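Local coordinates for 3-oxosteroid 1-dehydrogenase (Sterolibacterium denitrificans, PDB 7P18), which probably uses FAD to introduce the 1,2 double bond into the A ring of 3-oxosteroids, passing the electrons to an acceptor, at residues G345-V349 / A383-D388; M397-M401 / W412-Y417. One frame throughout, in Å; residues are numbered along the deposited sequence.

Interaction 1 (G345-V349 / A383-D388)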
loop_
_atom_site.group_PDB
_atom_site.type_symbol
_atom_site.label_atom_id
_atom_site.label_comp_id
_atom_site.label_asym_id
_atom_site.label_seq_id
_atom_site.Cartn_x
_atom_site.Cartn_y
_atom_site.Cartn_z
ATOM N N GLY A 345 -13.786 -13.327 -16.051
ATOM C CA GLY A 345 -14.357 -14.626 -15.649
ATOM C C GLY A 345 -14.500 -14.793 -14.135
ATOM O O GLY A 345 -14.840 -15.900 -13.724
ATOM N N CYS A 346 -14.227 -13.766 -13.332
ATOM C CA CYS A 346 -14.401 -13.893 -11.853
ATOM C C CYS A 346 -15.493 -12.944 -11.386
ATOM O O CYS A 346 -15.608 -11.829 -11.943
ATOM C CB CYS A 346 -13.103 -13.670 -11.117
ATOM S SG CYS A 346 -12.475 -11.968 -11.167
ATOM N N ILE A 347 -16.302 -13.369 -10.417
ATOM C CA ILE A 347 -17.356 -12.488 -9.844
ATOM C C ILE A 347 -17.233 -12.500 -8.328
ATOM O O ILE A 347 -16.731 -13.487 -7.783
ATOM C CB ILE A 347 -18.774 -12.863 -10.312
ATOM C CG1 ILE A 347 -19.175 -14.301 -9.986
ATOM C CG2 ILE A 347 -18.941 -12.551 -11.792
ATOM C CD1 ILE A 347 -20.679 -14.503 -10.115
ATOM N N VAL A 348 -17.684 -11.420 -7.699
ATOM C CA VAL A 348 -17.756 -11.335 -6.217
ATOM C C VAL A 348 -19.211 -11.329 -5.822
ATOM O O VAL A 348 -19.967 -10.512 -6.338
ATOM C CB VAL A 348 -16.990 -10.092 -5.716
ATOM C CG1 VAL A 348 -17.263 -9.822 -4.245
ATOM C CG2 VAL A 348 -15.503 -10.300 -5.998
ATOM N N VAL A 349 -19.567 -12.184 -4.857
ATOM C CA VAL A 349 -20.958 -12.287 -4.360
ATOM C C VAL A 349 -20.963 -12.246 -2.837
ATOM O O VAL A 349 -19.946 -12.603 -2.205
ATOM C CB VAL A 349 -21.654 -13.565 -4.876
ATOM C CG1 VAL A 349 -21.739 -13.536 -6.397
ATOM C CG2 VAL A 349 -20.960 -14.825 -4.353
ATOM N N ALA A 383 -16.752 -11.723 1.789
ATOM C CA ALA A 383 -17.486 -11.987 0.540
ATOM C C ALA A 383 -16.748 -13.101 -0.197
ATOM O O ALA A 383 -15.797 -13.641 0.364
ATOM C CB ALA A 383 -17.599 -10.714 -0.285
ATOM N N TRP A 384 -17.264 -13.504 -1.356
ATOM C CA TRP A 384 -16.831 -14.730 -2.066
ATOM C C TRP A 384 -16.457 -14.367 -3.492
ATOM O O TRP A 384 -17.292 -13.754 -4.197
ATOM C CB TRP A 384 -17.903 -15.819 -2.003
ATOM C CG TRP A 384 -18.061 -16.305 -0.601
ATOM C CD1 TRP A 384 -18.975 -15.852 0.302
ATOM C CD2 TRP A 384 -17.200 -17.211 0.101
ATOM N NE1 TRP A 384 -18.767 -16.453 1.512
ATOM C CE2 TRP A 384 -17.698 -17.297 1.418
ATOM C CE3 TRP A 384 -16.104 -17.999 -0.254
ATOM C CZ2 TRP A 384 -17.108 -18.112 2.372
ATOM C CZ3 TRP A 384 -15.504 -18.788 0.695
ATOM C CH2 TRP A 384 -16.002 -18.839 1.995
ATOM N N LEU A 385 -15.288 -14.842 -3.894
ATOM C CA LEU A 385 -14.824 -14.690 -5.298
ATOM C C LEU A 385 -14.990 -16.038 -5.996
ATOM O O LEU A 385 -14.510 -17.020 -5.440
ATOM C CB LEU A 385 -13.374 -14.237 -5.280
ATOM C CG LEU A 385 -12.753 -14.111 -6.665
ATOM C CD1 LEU A 385 -13.207 -12.813 -7.275
ATOM C CD2 LEU A 385 -11.253 -14.199 -6.574
ATOM N N ILE A 386 -15.687 -16.046 -7.127
ATOM C CA ILE A 386 -16.077 -17.273 -7.898
ATOM C C ILE A 386 -15.458 -17.208 -9.297
ATOM O O ILE A 386 -15.526 -16.142 -9.943
ATOM C CB ILE A 386 -17.604 -17.373 -7.986
ATOM C CG1 ILE A 386 -18.286 -17.134 -6.632
ATOM C CG2 ILE A 386 -17.984 -18.711 -8.622
ATOM C CD1 ILE A 386 -18.058 -18.233 -5.614
ATOM N N PHE A 387 -14.827 -18.293 -9.745
ATOM C CA PHE A 387 -14.349 -18.413 -11.151
ATOM C C PHE A 387 -14.318 -19.897 -11.555
ATOM O O PHE A 387 -14.547 -20.780 -10.675
ATOM C CB PHE A 387 -12.984 -17.747 -11.304
ATOM C CG PHE A 387 -11.902 -18.185 -10.360
ATOM C CD1 PHE A 387 -11.124 -19.307 -10.628
ATOM C CD2 PHE A 387 -11.639 -17.454 -9.209
ATOM C CE1 PHE A 387 -10.097 -19.689 -9.781
ATOM C CE2 PHE A 387 -10.618 -17.846 -8.362
ATOM C CZ PHE A 387 -9.859 -18.966 -8.636
ATOM N N ASP A 388 -14.071 -20.172 -12.843
ATOM C CA ASP A 388 -14.153 -21.552 -13.397
ATOM C C ASP A 388 -12.766 -22.091 -13.691
ATOM O O ASP A 388 -11.746 -21.431 -13.396
ATOM C CB ASP A 388 -15.101 -21.610 -14.600
ATOM C CG ASP A 388 -14.551 -21.061 -15.903
ATOM O OD1 ASP A 388 -13.403 -20.614 -15.911
ATOM O OD2 ASP A 388 -15.321 -21.067 -16.890
HETATM O O HOH W 1 -14.443 -18.258 -14.760
#

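Interaction 2 (M397-M401 / W412-Y417)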
loop_
_atom_site.group_PDB
_atom_site.type_symbol
_atom_site.label_atom_id
_atom_site.label_comp_id
_atom_site.label_asym_id
_atom_site.label_seq_id
_atom_site.Cartn_x
_atom_site.Cartn_y
_atom_site.Cartn_z
ATOM N N MET A 397 -4.330 -15.642 -8.697
ATOM C CA MET A 397 -5.292 -15.006 -7.763
ATOM C C MET A 397 -4.686 -15.054 -6.355
ATOM O O MET A 397 -4.766 -16.095 -5.684
ATOM C CB MET A 397 -6.655 -15.686 -7.810
ATOM C CG MET A 397 -7.741 -14.910 -7.037
ATOM S SD MET A 397 -7.993 -13.203 -7.565
ATOM C CE MET A 397 -8.642 -13.422 -9.225
ATOM N N GLY A 398 -4.057 -13.961 -5.948
ATOM C CA GLY A 398 -3.264 -13.889 -4.713
ATOM C C GLY A 398 -2.253 -15.012 -4.650
ATOM O O GLY A 398 -1.424 -15.139 -5.556
ATOM N N PRO A 399 -2.309 -15.905 -3.629
ATOM C CA PRO A 399 -1.346 -16.991 -3.540
ATOM C C PRO A 399 -1.480 -18.052 -4.651
ATOM O O PRO A 399 -0.557 -18.778 -4.815
ATOM C CB PRO A 399 -1.641 -17.627 -2.172
ATOM C CG PRO A 399 -3.119 -17.342 -1.972
ATOM C CD PRO A 399 -3.321 -15.959 -2.546
ATOM N N LEU A 400 -2.590 -18.117 -5.377
ATOM C CA LEU A 400 -2.741 -19.106 -6.482
ATOM C C LEU A 400 -2.010 -18.577 -7.718
ATOM O O LEU A 400 -2.336 -17.481 -8.168
ATOM C CB LEU A 400 -4.202 -19.328 -6.846
ATOM C CG LEU A 400 -5.065 -20.026 -5.811
ATOM C CD1 LEU A 400 -6.418 -20.340 -6.432
ATOM C CD2 LEU A 400 -4.396 -21.302 -5.334
ATOM N N MET A 401 -1.045 -19.328 -8.204
ATOM C CA MET A 401 -0.420 -19.103 -9.530
ATOM C C MET A 401 -1.280 -19.789 -10.585
ATOM O O MET A 401 -2.083 -20.672 -10.266
ATOM C CB MET A 401 1.019 -19.629 -9.537
ATOM C CG MET A 401 1.960 -18.791 -8.660
ATOM S SD MET A 401 1.942 -17.054 -9.178
ATOM C CE MET A 401 0.914 -16.252 -7.940
ATOM N N TRP A 412 -4.152 -26.836 0.646
ATOM C CA TRP A 412 -4.871 -25.535 0.500
ATOM C C TRP A 412 -6.372 -25.732 0.298
ATOM O O TRP A 412 -7.109 -24.736 0.385
ATOM C CB TRP A 412 -4.243 -24.704 -0.626
ATOM C CG TRP A 412 -3.070 -23.902 -0.158
ATOM C CD1 TRP A 412 -2.476 -23.921 1.071
ATOM C CD2 TRP A 412 -2.279 -23.025 -0.974
ATOM N NE1 TRP A 412 -1.393 -23.093 1.078
ATOM C CE2 TRP A 412 -1.244 -22.531 -0.165
ATOM C CE3 TRP A 412 -2.357 -22.626 -2.316
ATOM C CZ2 TRP A 412 -0.292 -21.630 -0.653
ATOM C CZ3 TRP A 412 -1.429 -21.732 -2.796
ATOM C CH2 TRP A 412 -0.416 -21.236 -1.969
ATOM N N LEU A 413 -6.822 -26.955 0.029
ATOM C CA LEU A 413 -8.266 -27.209 -0.197
ATOM C C LEU A 413 -9.046 -26.900 1.089
ATOM O O LEU A 413 -8.640 -27.352 2.147
ATOM C CB LEU A 413 -8.457 -28.663 -0.650
ATOM C CG LEU A 413 -9.870 -29.042 -1.056
ATOM C CD1 LEU A 413 -10.263 -28.322 -2.354
ATOM C CD2 LEU A 413 -9.960 -30.573 -1.226
ATOM N N GLY A 414 -10.087 -26.075 0.984
ATOM C CA GLY A 414 -10.904 -25.580 2.097
ATOM C C GLY A 414 -10.172 -24.569 2.960
ATOM O O GLY A 414 -10.754 -24.146 3.977
ATOM N N LYS A 415 -8.953 -24.159 2.590
ATOM C CA LYS A 415 -8.201 -23.120 3.362
ATOM C C LYS A 415 -7.947 -21.870 2.491
ATOM O O LYS A 415 -8.313 -20.753 2.932
ATOM C CB LYS A 415 -6.875 -23.696 3.852
ATOM C CG LYS A 415 -6.959 -25.051 4.547
ATOM C CD LYS A 415 -7.697 -25.032 5.845
ATOM C CE LYS A 415 -7.664 -26.386 6.537
ATOM N NZ LYS A 415 -8.406 -26.303 7.810
ATOM N N VAL A 416 -7.374 -22.061 1.300
ATOM C CA VAL A 416 -7.086 -20.953 0.322
ATOM C C VAL A 416 -8.141 -20.968 -0.792
ATOM O O VAL A 416 -8.532 -19.907 -1.304
ATOM C CB VAL A 416 -5.663 -21.095 -0.219
ATOM C CG1 VAL A 416 -5.420 -20.141 -1.382
ATOM C CG2 VAL A 416 -4.622 -20.924 0.860
ATOM N N TYR A 417 -8.680 -22.134 -1.152
ATOM C CA TYR A 417 -9.720 -22.212 -2.200
ATOM C C TYR A 417 -10.643 -23.387 -1.905
ATOM O O TYR A 417 -10.197 -24.366 -1.279
ATOM C CB TYR A 417 -9.074 -22.333 -3.594
ATOM C CG TYR A 417 -8.368 -23.650 -3.780
ATOM C CD1 TYR A 417 -7.082 -23.847 -3.324
ATOM C CD2 TYR A 417 -9.048 -24.742 -4.299
ATOM C CE1 TYR A 417 -6.470 -25.087 -3.377
ATOM C CE2 TYR A 417 -8.436 -25.982 -4.388
ATOM C CZ TYR A 417 -7.155 -26.169 -3.907
ATOM O OH TYR A 417 -6.552 -27.413 -3.977
#

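Interaction 1 (G345-V349 / A383-D388)
I347 and V349 each trade a pair of backbone hydrogen bonds with the neighbouring strand, I347 with I386 and V349 with W384, which makes this a short antiparallel ladder. The I386 N to I347 O bond is 2.8 Å long and nearly straight at 166°, and V349 N to W384 O matches it at 2.8 Å. Between the two lies the non-hydrogen-bonded pair V348 and L385, where CA-H...O contacts fill in, among them V348 CA to W384 O at 3.2 Å. A water extends the pairing past the ladder, donating to G345 O at 2.6 Å and accepting from D388 N at 2.7 Å.

Side chains divide between the two faces. L385, its CG anti to the backbone N (chi1 177°), sets CD1 3.6 Å from V348 CG2, and C346 CB rests near the same methyl. On the other face I347 CG1 lies against I386 CB at 4.0 Å, while V349 CG2 packs 4.0 Å from W384 CB.

Strand 383-387 is sandwiched within its antiparallel sheet between 347-349 and 486-502. Helix 434-450 covers I347 and I386; D388 caps helix 389-394, its OD1 accepting from F391 N and OD2 from G482 N and K483 N.

Interaction 2 (M397-M401 / W412-Y417)
P399 and L400 meet the benzo end of the W412 indole, and this is where the contact is tight. P399 CB lies 3.8 Å from W412 CH2, and the proline carbonyl O comes to the ring edge, near its plane, 3.7 Å from CZ3. L400 CD2 arrives at the same edge, 3.9 Å from W412 CE3; chi1 of -68° puts CG anti to the carbonyl carbon, and it is the CD2 branch, not the extended CD1, that meets the indole. V416 CG2 lies over one face of the indole, offset to its rim, while its CG1 sits 3.7 Å from P399 CG. A type II' turn from M397 to L400, closed by L400 N to M397 O at 3.0 Å, presents the proline and leucine, with G398 at its second position. Facing it is a tight bend in which W412 O accepts from both K415 N and V416 N. R409 makes a cation-pi contact with the indole. Were W412 an alanine, P399 CB and L400 CD2 would probably face a gap and R409 would lose that partner. The same leucine methyl stands more loosely, at 4.2 Å, from Y417 CD1, and Y417 OH turns to R409 O for its hydrogen bond. On the far side of the bend, L413 and K415 are exposed to solvent and G414 partly so.

How the interactions relate
Interaction 1 closes before interaction 2 opens along the chain, with helix 389-394 leading from the strand of the first to the turn of the second. Their centres are 13 Å apart, yet they touch: L385 CD2 of 383-388 packs 3.5 Å from M397 SD of 397-401. Strand 486-502 is shared ground, since its M489 bonds to L385 through the backbone and meets the side chains of M397 and L400. F391 likewise touches both C346 and M397. Neither contact lies in the FAD or steroid site, although the P399 side chain of interaction 2 lies about 11 Å from the bound androsta-1,4-diene-3,17-dione.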